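Sulfate transporter 4.1, chloroplastic (Arabidopsis thaliana, PDB 7LHV) cotransports sulfate with protons across the membrane as a member of the SLC26/SulP family and may influence how the plant regulates sulfate assimilation. Local coordinates at residues I107-V110 with P111-S115; P257-M260 with G261-L265; I293-G296 with T297-K301; K427-Q431 with C432-A436. All coordinates share one frame; numbering follows the deposited sequence.

Contact 1 of 4, residues I107-V110 with P111-S115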
loop_
_atom_site.group_PDB
_atom_site.type_symbol
_atom_site.label_atom_id
_atom_site.label_comp_id
_atom_site.label_asym_id
_atom_site.label_seq_id
_atom_site.Cartn_x
_atom_site.Cartn_y
_atom_site.Cartn_z
ATOM N N ILE A 107 -27.416 30.055 -12.200
ATOM C CA ILE A 107 -28.783 29.583 -12.397
ATOM C C ILE A 107 -28.854 28.073 -12.221
ATOM O O ILE A 107 -29.781 27.551 -11.591
ATOM C CB ILE A 107 -29.308 30.024 -13.777
ATOM C CG1 ILE A 107 -29.653 31.512 -13.761
ATOM C CG2 ILE A 107 -30.522 29.208 -14.177
ATOM C CD1 ILE A 107 -30.054 32.056 -15.110
ATOM N N MET A 108 -27.878 27.346 -12.768
ATOM C CA MET A 108 -27.855 25.899 -12.576
ATOM C C MET A 108 -27.552 25.524 -11.130
ATOM O O MET A 108 -27.956 24.452 -10.668
ATOM C CB MET A 108 -26.830 25.264 -13.516
ATOM C CG MET A 108 -26.708 23.757 -13.390
ATOM S SD MET A 108 -25.238 23.100 -14.193
ATOM C CE MET A 108 -25.825 21.483 -14.679
ATOM N N LEU A 109 -26.864 26.399 -10.396
ATOM C CA LEU A 109 -26.304 26.030 -9.101
ATOM C C LEU A 109 -27.282 26.243 -7.954
ATOM O O LEU A 109 -27.342 25.415 -7.039
ATOM C CB LEU A 109 -25.021 26.825 -8.852
ATOM C CG LEU A 109 -24.447 26.862 -7.437
ATOM C CD1 LEU A 109 -24.103 25.470 -6.947
ATOM C CD2 LEU A 109 -23.224 27.752 -7.403
ATOM N N VAL A 110 -28.040 27.337 -7.970
ATOM C CA VAL A 110 -28.894 27.668 -6.826
ATOM C C VAL A 110 -29.832 26.505 -6.485
ATOM O O VAL A 110 -29.794 26.003 -5.344
ATOM C CB VAL A 110 -29.682 28.967 -7.073
ATOM C CG1 VAL A 110 -30.728 29.170 -5.994
ATOM C CG2 VAL A 110 -28.745 30.156 -7.139
ATOM N N PRO A 111 -30.662 26.014 -7.422
ATOM C CA PRO A 111 -31.503 24.856 -7.081
ATOM C C PRO A 111 -30.704 23.613 -6.751
ATOM O O PRO A 111 -31.082 22.853 -5.852
ATOM C CB PRO A 111 -32.356 24.668 -8.339
ATOM C CG PRO A 111 -31.550 25.225 -9.424
ATOM C CD PRO A 111 -30.849 26.401 -8.833
ATOM N N GLN A 112 -29.594 23.388 -7.457
ATOM C CA GLN A 112 -28.748 22.243 -7.151
ATOM C C GLN A 112 -28.126 22.376 -5.770
ATOM O O GLN A 112 -27.989 21.383 -5.052
ATOM C CB GLN A 112 -27.664 22.087 -8.214
ATOM C CG GLN A 112 -28.113 21.329 -9.444
ATOM C CD GLN A 112 -26.951 20.817 -10.259
ATOM O OE1 GLN A 112 -25.835 21.326 -10.158
ATOM N NE2 GLN A 112 -27.203 19.802 -11.075
ATOM N N ALA A 113 -27.741 23.594 -5.385
ATOM C CA ALA A 113 -27.185 23.803 -4.053
ATOM C C ALA A 113 -28.205 23.465 -2.975
ATOM O O ALA A 113 -27.892 22.752 -2.013
ATOM C CB ALA A 113 -26.704 25.246 -3.906
ATOM N N MET A 114 -29.440 23.954 -3.125
ATOM C CA MET A 114 -30.461 23.628 -2.129
ATOM C C MET A 114 -30.763 22.132 -2.107
ATOM O O MET A 114 -30.933 21.540 -1.032
ATOM C CB MET A 114 -31.735 24.431 -2.379
ATOM C CG MET A 114 -31.580 25.923 -2.167
ATOM S SD MET A 114 -33.123 26.817 -2.409
ATOM C CE MET A 114 -33.276 26.766 -4.190
ATOM N N SER A 115 -30.830 21.501 -3.282
ATOM C CA SER A 115 -31.124 20.072 -3.343
ATOM C C SER A 115 -30.029 19.248 -2.676
ATOM O O SER A 115 -30.317 18.295 -1.942
ATOM C CB SER A 115 -31.304 19.647 -4.796
ATOM O OG SER A 115 -32.326 20.399 -5.420
#
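The carbonyl oxygen of Pro-111, whose ring packs against Val-110, is gripped twice by Ser-115: OG comes to 2.8 Å from Pro-111 O and the backbone N of the same serine to 2.9 Å. The hydroxyl approaches from above the carbonyl plane, 36° out of it, and the N-H from the opposite face, so the serine satisfies its own polar group inside a buried helix. One residue earlier, Met-114 N bonds Val-110 O at 3.0 Å. Pro-111 itself has no N-H to give, and its CD lies 3.2 Å from Ile-107 O, where a helical hydrogen bond would otherwise run; the helix kinks here. Val-110 fits beside the kink because its branches are short and apolar: CG1, anti to the backbone N (chi1 170°), lies alongside Met-114, whose bent chain brings CE to 3.9 Å from CG1. On another side, Leu-109 CD1 meets Ala-113 CB at 4.0 Å. Replacing Pro-111 by an alanine would probably open a gap against Ile-293 and Ile-437 and lose the wedge that keeps the helix bent. Gln-112 OE1 has a weak hydrogen bond with Arg-393, and its side chain lies about 5 Å from a bound sulfate ion. The whole is a proline-kinked transmembrane helix beside the anion, consistent with a place at the transport site.

Contact 2 of 4, residues P257-M260 with G261-L265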
loop_
_atom_site.group_PDB
_atom_site.type_symbol
_atom_site.label_atom_id
_atom_site.label_comp_id
_atom_site.label_asym_id
_atom_site.label_seq_id
_atom_site.Cartn_x
_atom_site.Cartn_y
_atom_site.Cartn_z
ATOM N N PRO A 257 -47.489 13.610 -4.166
ATOM C CA PRO A 257 -46.034 13.828 -4.232
ATOM C C PRO A 257 -45.345 12.931 -5.241
ATOM O O PRO A 257 -44.410 13.374 -5.917
ATOM C CB PRO A 257 -45.571 13.545 -2.798
ATOM C CG PRO A 257 -46.553 12.602 -2.282
ATOM C CD PRO A 257 -47.864 13.038 -2.859
ATOM N N PHE A 258 -45.792 11.680 -5.374
ATOM C CA PHE A 258 -45.177 10.782 -6.344
ATOM C C PHE A 258 -45.413 11.262 -7.768
ATOM O O PHE A 258 -44.495 11.241 -8.594
ATOM C CB PHE A 258 -45.702 9.361 -6.167
ATOM C CG PHE A 258 -44.898 8.327 -6.898
ATOM C CD1 PHE A 258 -43.705 7.864 -6.374
ATOM C CD2 PHE A 258 -45.330 7.826 -8.112
ATOM C CE1 PHE A 258 -42.959 6.916 -7.045
ATOM C CE2 PHE A 258 -44.589 6.877 -8.787
ATOM C CZ PHE A 258 -43.402 6.422 -8.253
ATOM N N VAL A 259 -46.635 11.703 -8.073
ATOM C CA VAL A 259 -46.931 12.196 -9.417
ATOM C C VAL A 259 -46.120 13.451 -9.711
ATOM O O VAL A 259 -45.550 13.604 -10.799
ATOM C CB VAL A 259 -48.441 12.442 -9.578
ATOM C CG1 VAL A 259 -48.712 13.266 -10.822
ATOM C CG2 VAL A 259 -49.181 11.121 -9.650
ATOM N N MET A 260 -46.053 14.367 -8.743
ATOM C CA MET A 260 -45.282 15.591 -8.934
ATOM C C MET A 260 -43.812 15.277 -9.179
ATOM O O MET A 260 -43.194 15.816 -10.107
ATOM C CB MET A 260 -45.443 16.501 -7.717
ATOM C CG MET A 260 -45.045 17.945 -7.954
ATOM S SD MET A 260 -45.332 18.967 -6.504
ATOM C CE MET A 260 -46.838 19.801 -6.974
ATOM N N GLY A 261 -43.238 14.393 -8.363
ATOM C CA GLY A 261 -41.842 14.039 -8.540
ATOM C C GLY A 261 -41.576 13.351 -9.862
ATOM O O GLY A 261 -40.585 13.646 -10.533
ATOM N N SER A 262 -42.457 12.429 -10.258
ATOM C CA SER A 262 -42.270 11.729 -11.524
ATOM C C SER A 262 -42.338 12.690 -12.704
ATOM O O SER A 262 -41.504 12.624 -13.613
ATOM C CB SER A 262 -43.312 10.623 -11.671
ATOM O OG SER A 262 -43.167 9.951 -12.910
ATOM N N LEU A 263 -43.318 13.599 -12.703
ATOM C CA LEU A 263 -43.423 14.557 -13.799
ATOM C C LEU A 263 -42.221 15.491 -13.840
ATOM O O LEU A 263 -41.684 15.774 -14.920
ATOM C CB LEU A 263 -44.720 15.357 -13.689
ATOM C CG LEU A 263 -46.020 14.574 -13.868
ATOM C CD1 LEU A 263 -47.218 15.467 -13.593
ATOM C CD2 LEU A 263 -46.100 13.982 -15.264
ATOM N N ILE A 264 -41.779 15.979 -12.679
ATOM C CA ILE A 264 -40.632 16.881 -12.661
ATOM C C ILE A 264 -39.381 16.164 -13.151
ATOM O O ILE A 264 -38.603 16.714 -13.938
ATOM C CB ILE A 264 -40.438 17.477 -11.254
ATOM C CG1 ILE A 264 -41.550 18.480 -10.949
ATOM C CG2 ILE A 264 -39.085 18.153 -11.144
ATOM C CD1 ILE A 264 -41.557 18.967 -9.522
ATOM N N LEU A 265 -39.171 14.923 -12.706
ATOM C CA LEU A 265 -38.005 14.164 -13.142
ATOM C C LEU A 265 -38.050 13.890 -14.639
ATOM O O LEU A 265 -37.025 13.980 -15.325
ATOM C CB LEU A 265 -37.911 12.859 -12.356
ATOM C CG LEU A 265 -36.726 11.947 -12.665
ATOM C CD1 LEU A 265 -35.420 12.657 -12.374
ATOM C CD2 LEU A 265 -36.835 10.670 -11.857
#
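Two pairs of side chains, each one helical turn apart, run side by side and point the same way: Val-259 with Leu-263, and Met-260 with Ile-264. In the first, Val-259 CG1 stands anti to the backbone N (chi1 166°), which directs it up the helix to within 3.8 Å of Leu-263 CD1. Both residues are at the surface of a predicted transmembrane helix, where branched apolar chains suit a lipid environment. In the second, Met-260 CG lies 4.0 Å from Ile-264 CD1, the flank of the unbranched thioether chain meeting the end of the longer isoleucine branch. The methionine then bends at its last torsion, so that SD and CE reach on to other helices. Beneath the side chains the backbone is regular: Leu-263 N bonds Val-259 O and Ile-264 N bonds Met-260 O, both at 2.9 Å. Gly-261, lacking a side chain, sits buried within this ladder, its N held by Pro-257 O. Elsewhere on the helix, the Phe-258 ring makes an edge-to-face contact with Phe-253. The Met-260 and Ile-264 flank of helix 255-277 is covered by helix 431-443, through Cys-432, Ala-433 and Ala-436, and by Pro-430 just before that helix.

Contact 3 of 4, residues I293-G296 with T297-K301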
loop_
_atom_site.group_PDB
_atom_site.type_symbol
_atom_site.label_atom_id
_atom_site.label_comp_id
_atom_site.label_asym_id
_atom_site.label_seq_id
_atom_site.Cartn_x
_atom_site.Cartn_y
_atom_site.Cartn_z
ATOM N N ILE A 293 -38.433 23.463 -10.713
ATOM C CA ILE A 293 -38.965 24.193 -9.567
ATOM C C ILE A 293 -39.998 25.208 -10.027
ATOM O O ILE A 293 -41.121 25.255 -9.508
ATOM C CB ILE A 293 -37.835 24.863 -8.770
ATOM C CG1 ILE A 293 -36.920 23.809 -8.156
ATOM C CG2 ILE A 293 -38.403 25.799 -7.724
ATOM C CD1 ILE A 293 -35.681 24.383 -7.559
ATOM N N VAL A 294 -39.653 25.995 -11.050
ATOM C CA VAL A 294 -40.596 26.964 -11.590
ATOM C C VAL A 294 -41.872 26.260 -12.017
ATOM O O VAL A 294 -42.971 26.815 -11.896
ATOM C CB VAL A 294 -39.946 27.742 -12.754
ATOM C CG1 VAL A 294 -41.000 28.433 -13.606
ATOM C CG2 VAL A 294 -38.950 28.752 -12.211
ATOM N N LEU A 295 -41.755 25.017 -12.478
ATOM C CA LEU A 295 -42.945 24.226 -12.747
ATOM C C LEU A 295 -43.626 23.819 -11.447
ATOM O O LEU A 295 -44.789 24.167 -11.204
ATOM C CB LEU A 295 -42.582 22.998 -13.583
ATOM C CG LEU A 295 -43.746 22.083 -13.961
ATOM C CD1 LEU A 295 -44.683 22.792 -14.923
ATOM C CD2 LEU A 295 -43.229 20.789 -14.568
ATOM N N GLY A 296 -42.893 23.128 -10.570
ATOM C CA GLY A 296 -43.534 22.486 -9.432
ATOM C C GLY A 296 -44.245 23.472 -8.530
ATOM O O GLY A 296 -45.421 23.294 -8.198
ATOM N N THR A 297 -43.553 24.556 -8.166
ATOM C CA THR A 297 -44.148 25.579 -7.314
ATOM C C THR A 297 -45.467 26.070 -7.889
ATOM O O THR A 297 -46.425 26.314 -7.148
ATOM C CB THR A 297 -43.177 26.746 -7.150
ATOM O OG1 THR A 297 -41.964 26.280 -6.548
ATOM C CG2 THR A 297 -43.787 27.824 -6.272
ATOM N N THR A 298 -45.541 26.186 -9.218
ATOM C CA THR A 298 -46.766 26.654 -9.854
ATOM C C THR A 298 -47.945 25.771 -9.469
ATOM O O THR A 298 -48.989 26.269 -9.028
ATOM C CB THR A 298 -46.580 26.690 -11.370
ATOM O OG1 THR A 298 -45.526 27.602 -11.699
ATOM C CG2 THR A 298 -47.859 27.147 -12.049
ATOM N N ILE A 299 -47.781 24.450 -9.583
ATOM C CA ILE A 299 -48.854 23.549 -9.167
ATOM C C ILE A 299 -49.078 23.648 -7.665
ATOM O O ILE A 299 -50.216 23.544 -7.190
ATOM C CB ILE A 299 -48.568 22.099 -9.612
ATOM C CG1 ILE A 299 -48.513 21.991 -11.140
ATOM C CG2 ILE A 299 -49.618 21.151 -9.060
ATOM C CD1 ILE A 299 -47.159 22.229 -11.756
ATOM N N ALA A 300 -48.011 23.861 -6.894
ATOM C CA ALA A 300 -48.179 24.065 -5.462
ATOM C C ALA A 300 -48.942 25.344 -5.149
ATOM O O ALA A 300 -49.469 25.480 -4.039
ATOM C CB ALA A 300 -46.819 24.083 -4.766
ATOM N N LYS A 301 -49.021 26.279 -6.096
ATOM C CA LYS A 301 -49.729 27.534 -5.894
ATOM C C LYS A 301 -51.040 27.610 -6.664
ATOM O O LYS A 301 -51.663 28.676 -6.690
ATOM C CB LYS A 301 -48.835 28.717 -6.285
ATOM C CG LYS A 301 -47.597 28.873 -5.417
ATOM C CD LYS A 301 -47.003 30.267 -5.551
ATOM C CE LYS A 301 -47.679 31.252 -4.609
ATOM N NZ LYS A 301 -47.397 30.945 -3.181
#
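The flat groups that meet here are peptide units, and the carbonyl of Gly-296 is the plainest: Ala-300 N lies in its plane, 3.0 Å from Gly-296 O. At Val-294 the carbonyl is met by a side chain instead, since Thr-298 OG1 bonds Val-294 O at 2.7 Å from a position nearly along the C=O axis. Its torsion explains this, for OG1 stands anti to the carbonyl carbon (chi1 -61°), and from there it can reach back one turn. The backbone N of Thr-298 turns to Leu-295 O, a weak bond with an angle of 121°, and Ile-299 N reaches the same oxygen in another weak bond, so that the hydroxyl takes over where the regular backbone pattern lapses. Thr-297 has the same side-chain turn, but its OG1 makes a weak bond with Ile-293 O at 3.2 Å, an oxygen that also takes the Thr-297 N-H. Threonine suits both places because its hydroxyl can use a carbonyl of its own helix while its methyl keeps the outside of the side chain partly apolar. Leu-295 and Ile-299 lie side by side, with CD1 of Leu-295 and CD1 of Ile-299 4.1 Å apart. The helix ends directly after Ala-300; Lys-301 leaves helical geometry, and its side chain makes a cation-pi contact with Tyr-428. Helix 284-300 is flanked by the loop residues Tyr-428, Ile-429 and Pro-430 at Thr-297, by helix 431-443 at Ile-293, and by helix 255-277 at Gly-296, where a bare CA allows close approach.

Contact 4 of 4, residues K427-Q431 with C432-A436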
loop_
_atom_site.group_PDB
_atom_site.type_symbol
_atom_site.label_atom_id
_atom_site.label_comp_id
_atom_site.label_asym_id
_atom_site.label_seq_id
_atom_site.Cartn_x
_atom_site.Cartn_y
_atom_site.Cartn_z
ATOM N N LYS A 427 -39.586 29.493 -0.014
ATOM C CA LYS A 427 -40.348 28.669 0.917
ATOM C C LYS A 427 -41.501 27.927 0.256
ATOM O O LYS A 427 -42.092 27.050 0.893
ATOM C CB LYS A 427 -40.877 29.527 2.068
ATOM C CG LYS A 427 -41.894 30.575 1.658
ATOM C CD LYS A 427 -42.326 31.406 2.854
ATOM C CE LYS A 427 -43.350 32.452 2.461
ATOM N NZ LYS A 427 -43.781 33.278 3.620
ATOM N N TYR A 428 -41.836 28.249 -0.989
ATOM C CA TYR A 428 -42.901 27.563 -1.706
ATOM C C TYR A 428 -42.397 26.403 -2.553
ATOM O O TYR A 428 -43.196 25.781 -3.260
ATOM C CB TYR A 428 -43.659 28.549 -2.599
ATOM C CG TYR A 428 -44.129 29.792 -1.883
ATOM C CD1 TYR A 428 -44.963 29.706 -0.776
ATOM C CD2 TYR A 428 -43.744 31.052 -2.316
ATOM C CE1 TYR A 428 -45.397 30.841 -0.121
ATOM C CE2 TYR A 428 -44.172 32.193 -1.667
ATOM C CZ TYR A 428 -44.999 32.081 -0.571
ATOM O OH TYR A 428 -45.430 33.214 0.079
ATOM N N ILE A 429 -41.104 26.101 -2.509
ATOM C CA ILE A 429 -40.533 25.024 -3.311
ATOM C C ILE A 429 -40.885 23.684 -2.675
ATOM O O ILE A 429 -40.563 23.457 -1.500
ATOM C CB ILE A 429 -39.012 25.178 -3.453
ATOM C CG1 ILE A 429 -38.675 26.442 -4.240
ATOM C CG2 ILE A 429 -38.417 23.957 -4.125
ATOM C CD1 ILE A 429 -37.194 26.714 -4.339
ATOM N N PRO A 430 -41.545 22.780 -3.394
ATOM C CA PRO A 430 -41.820 21.454 -2.833
ATOM C C PRO A 430 -40.541 20.657 -2.633
ATOM O O PRO A 430 -39.556 20.825 -3.353
ATOM C CB PRO A 430 -42.721 20.800 -3.889
ATOM C CG PRO A 430 -43.238 21.931 -4.718
ATOM C CD PRO A 430 -42.152 22.953 -4.722
ATOM N N GLN A 431 -40.566 19.781 -1.627
ATOM C CA GLN A 431 -39.415 18.921 -1.372
ATOM C C GLN A 431 -39.263 17.855 -2.447
ATOM O O GLN A 431 -38.138 17.437 -2.753
ATOM C CB GLN A 431 -39.538 18.275 0.007
ATOM C CG GLN A 431 -39.587 19.272 1.146
ATOM C CD GLN A 431 -39.823 18.610 2.487
ATOM O OE1 GLN A 431 -40.309 19.239 3.423
ATOM N NE2 GLN A 431 -39.470 17.336 2.587
ATOM N N CYS A 432 -40.374 17.394 -3.024
ATOM C CA CYS A 432 -40.288 16.410 -4.097
ATOM C C CYS A 432 -39.581 16.978 -5.318
ATOM O O CYS A 432 -38.922 16.235 -6.050
ATOM C CB CYS A 432 -41.683 15.910 -4.467
ATOM S SG CYS A 432 -42.764 17.166 -5.165
ATOM N N ALA A 433 -39.691 18.289 -5.552
ATOM C CA ALA A 433 -38.947 18.907 -6.648
ATOM C C ALA A 433 -37.445 18.813 -6.419
ATOM O O ALA A 433 -36.687 18.485 -7.340
ATOM C CB ALA A 433 -39.375 20.364 -6.817
ATOM N N LEU A 434 -36.992 19.096 -5.197
ATOM C CA LEU A 434 -35.572 18.971 -4.887
ATOM C C LEU A 434 -35.116 17.521 -4.983
ATOM O O LEU A 434 -34.004 17.238 -5.445
ATOM C CB LEU A 434 -35.287 19.538 -3.497
ATOM C CG LEU A 434 -35.714 20.986 -3.251
ATOM C CD1 LEU A 434 -35.245 21.449 -1.885
ATOM C CD2 LEU A 434 -35.181 21.899 -4.337
ATOM N N ALA A 435 -35.962 16.586 -4.545
ATOM C CA ALA A 435 -35.626 15.174 -4.689
ATOM C C ALA A 435 -35.479 14.791 -6.156
ATOM O O ALA A 435 -34.563 14.046 -6.522
ATOM C CB ALA A 435 -36.688 14.310 -4.016
ATOM N N ALA A 436 -36.376 15.290 -7.007
ATOM C CA ALA A 436 -36.279 15.012 -8.434
ATOM C C ALA A 436 -35.013 15.613 -9.026
ATOM O O ALA A 436 -34.382 15.012 -9.899
ATOM C CB ALA A 436 -37.514 15.543 -9.159
#
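In Ile-429 a chi1 of -65° places CG1 anti to the carbonyl carbon and so leaves CG2 anti to the nitrogen, while Leu-434 holds CG anti to its carbonyl carbon (chi1 -56°), and these two choices bring Ile-429 CG2 to 3.8 Å from Leu-434 CD2. The two side chains cross at about a right angle, methyl to methyl. Pro-430 follows at the N-cap position: its extended backbone (psi 150°) carries the chain from the loop into helix 431-443, and a proline fits because a residue before the first turn needs no N-H for a helical bond. Its ring meets the helix start in two places. Cys-432 SG takes the crowded position between backbone N and carbonyl carbon and lies 3.9 Å from Pro-430 CB, and Ala-433 CB comes to 4.3 Å from Pro-430 CD. The backbone closes the first turns, weakly where Ala-433 N meets Pro-430 O, and firmly where Ala-435 N bonds Gln-431 O at 2.9 Å. Small alanines allow neighbouring helices near: Tyr-227 and Phe-228 pack on Ala-435, and Ile-264 on Ala-433. An apolar contact between the residue just before the N-cap and the fourth residue of the helix is a hydrophobic staple. With proline at the N-cap and Ala-433 at the third helical position no side-chain capping box can form, so the helix start probably relies on apolar burial together with backbone hydrogen bonds, among them those of Ile-429 with Val-311 and Gln-431 with Ser-309.

In the fold
All four contacts lie in the sulfate permease region and on the same side of the chain's centre. In chain order they occupy helix 91-119, helix 255-277, helix 284-300, and the loop before helix 431-443 with that helix's first turns. Contact 4 is the common neighbour, its centre about 12, 10 and 9 Å from those of contacts 1, 2 and 3, and it touches all three. Contact 3 also meets contact 2, on the preceding helix (centres about 11 Å apart), and contact 1; only contacts 1 and 2 do not touch. As in other SLC26 transporters, helix 91-119 probably belongs to the core domain and the other three to the gate, so contact 1 packs across the boundary between them.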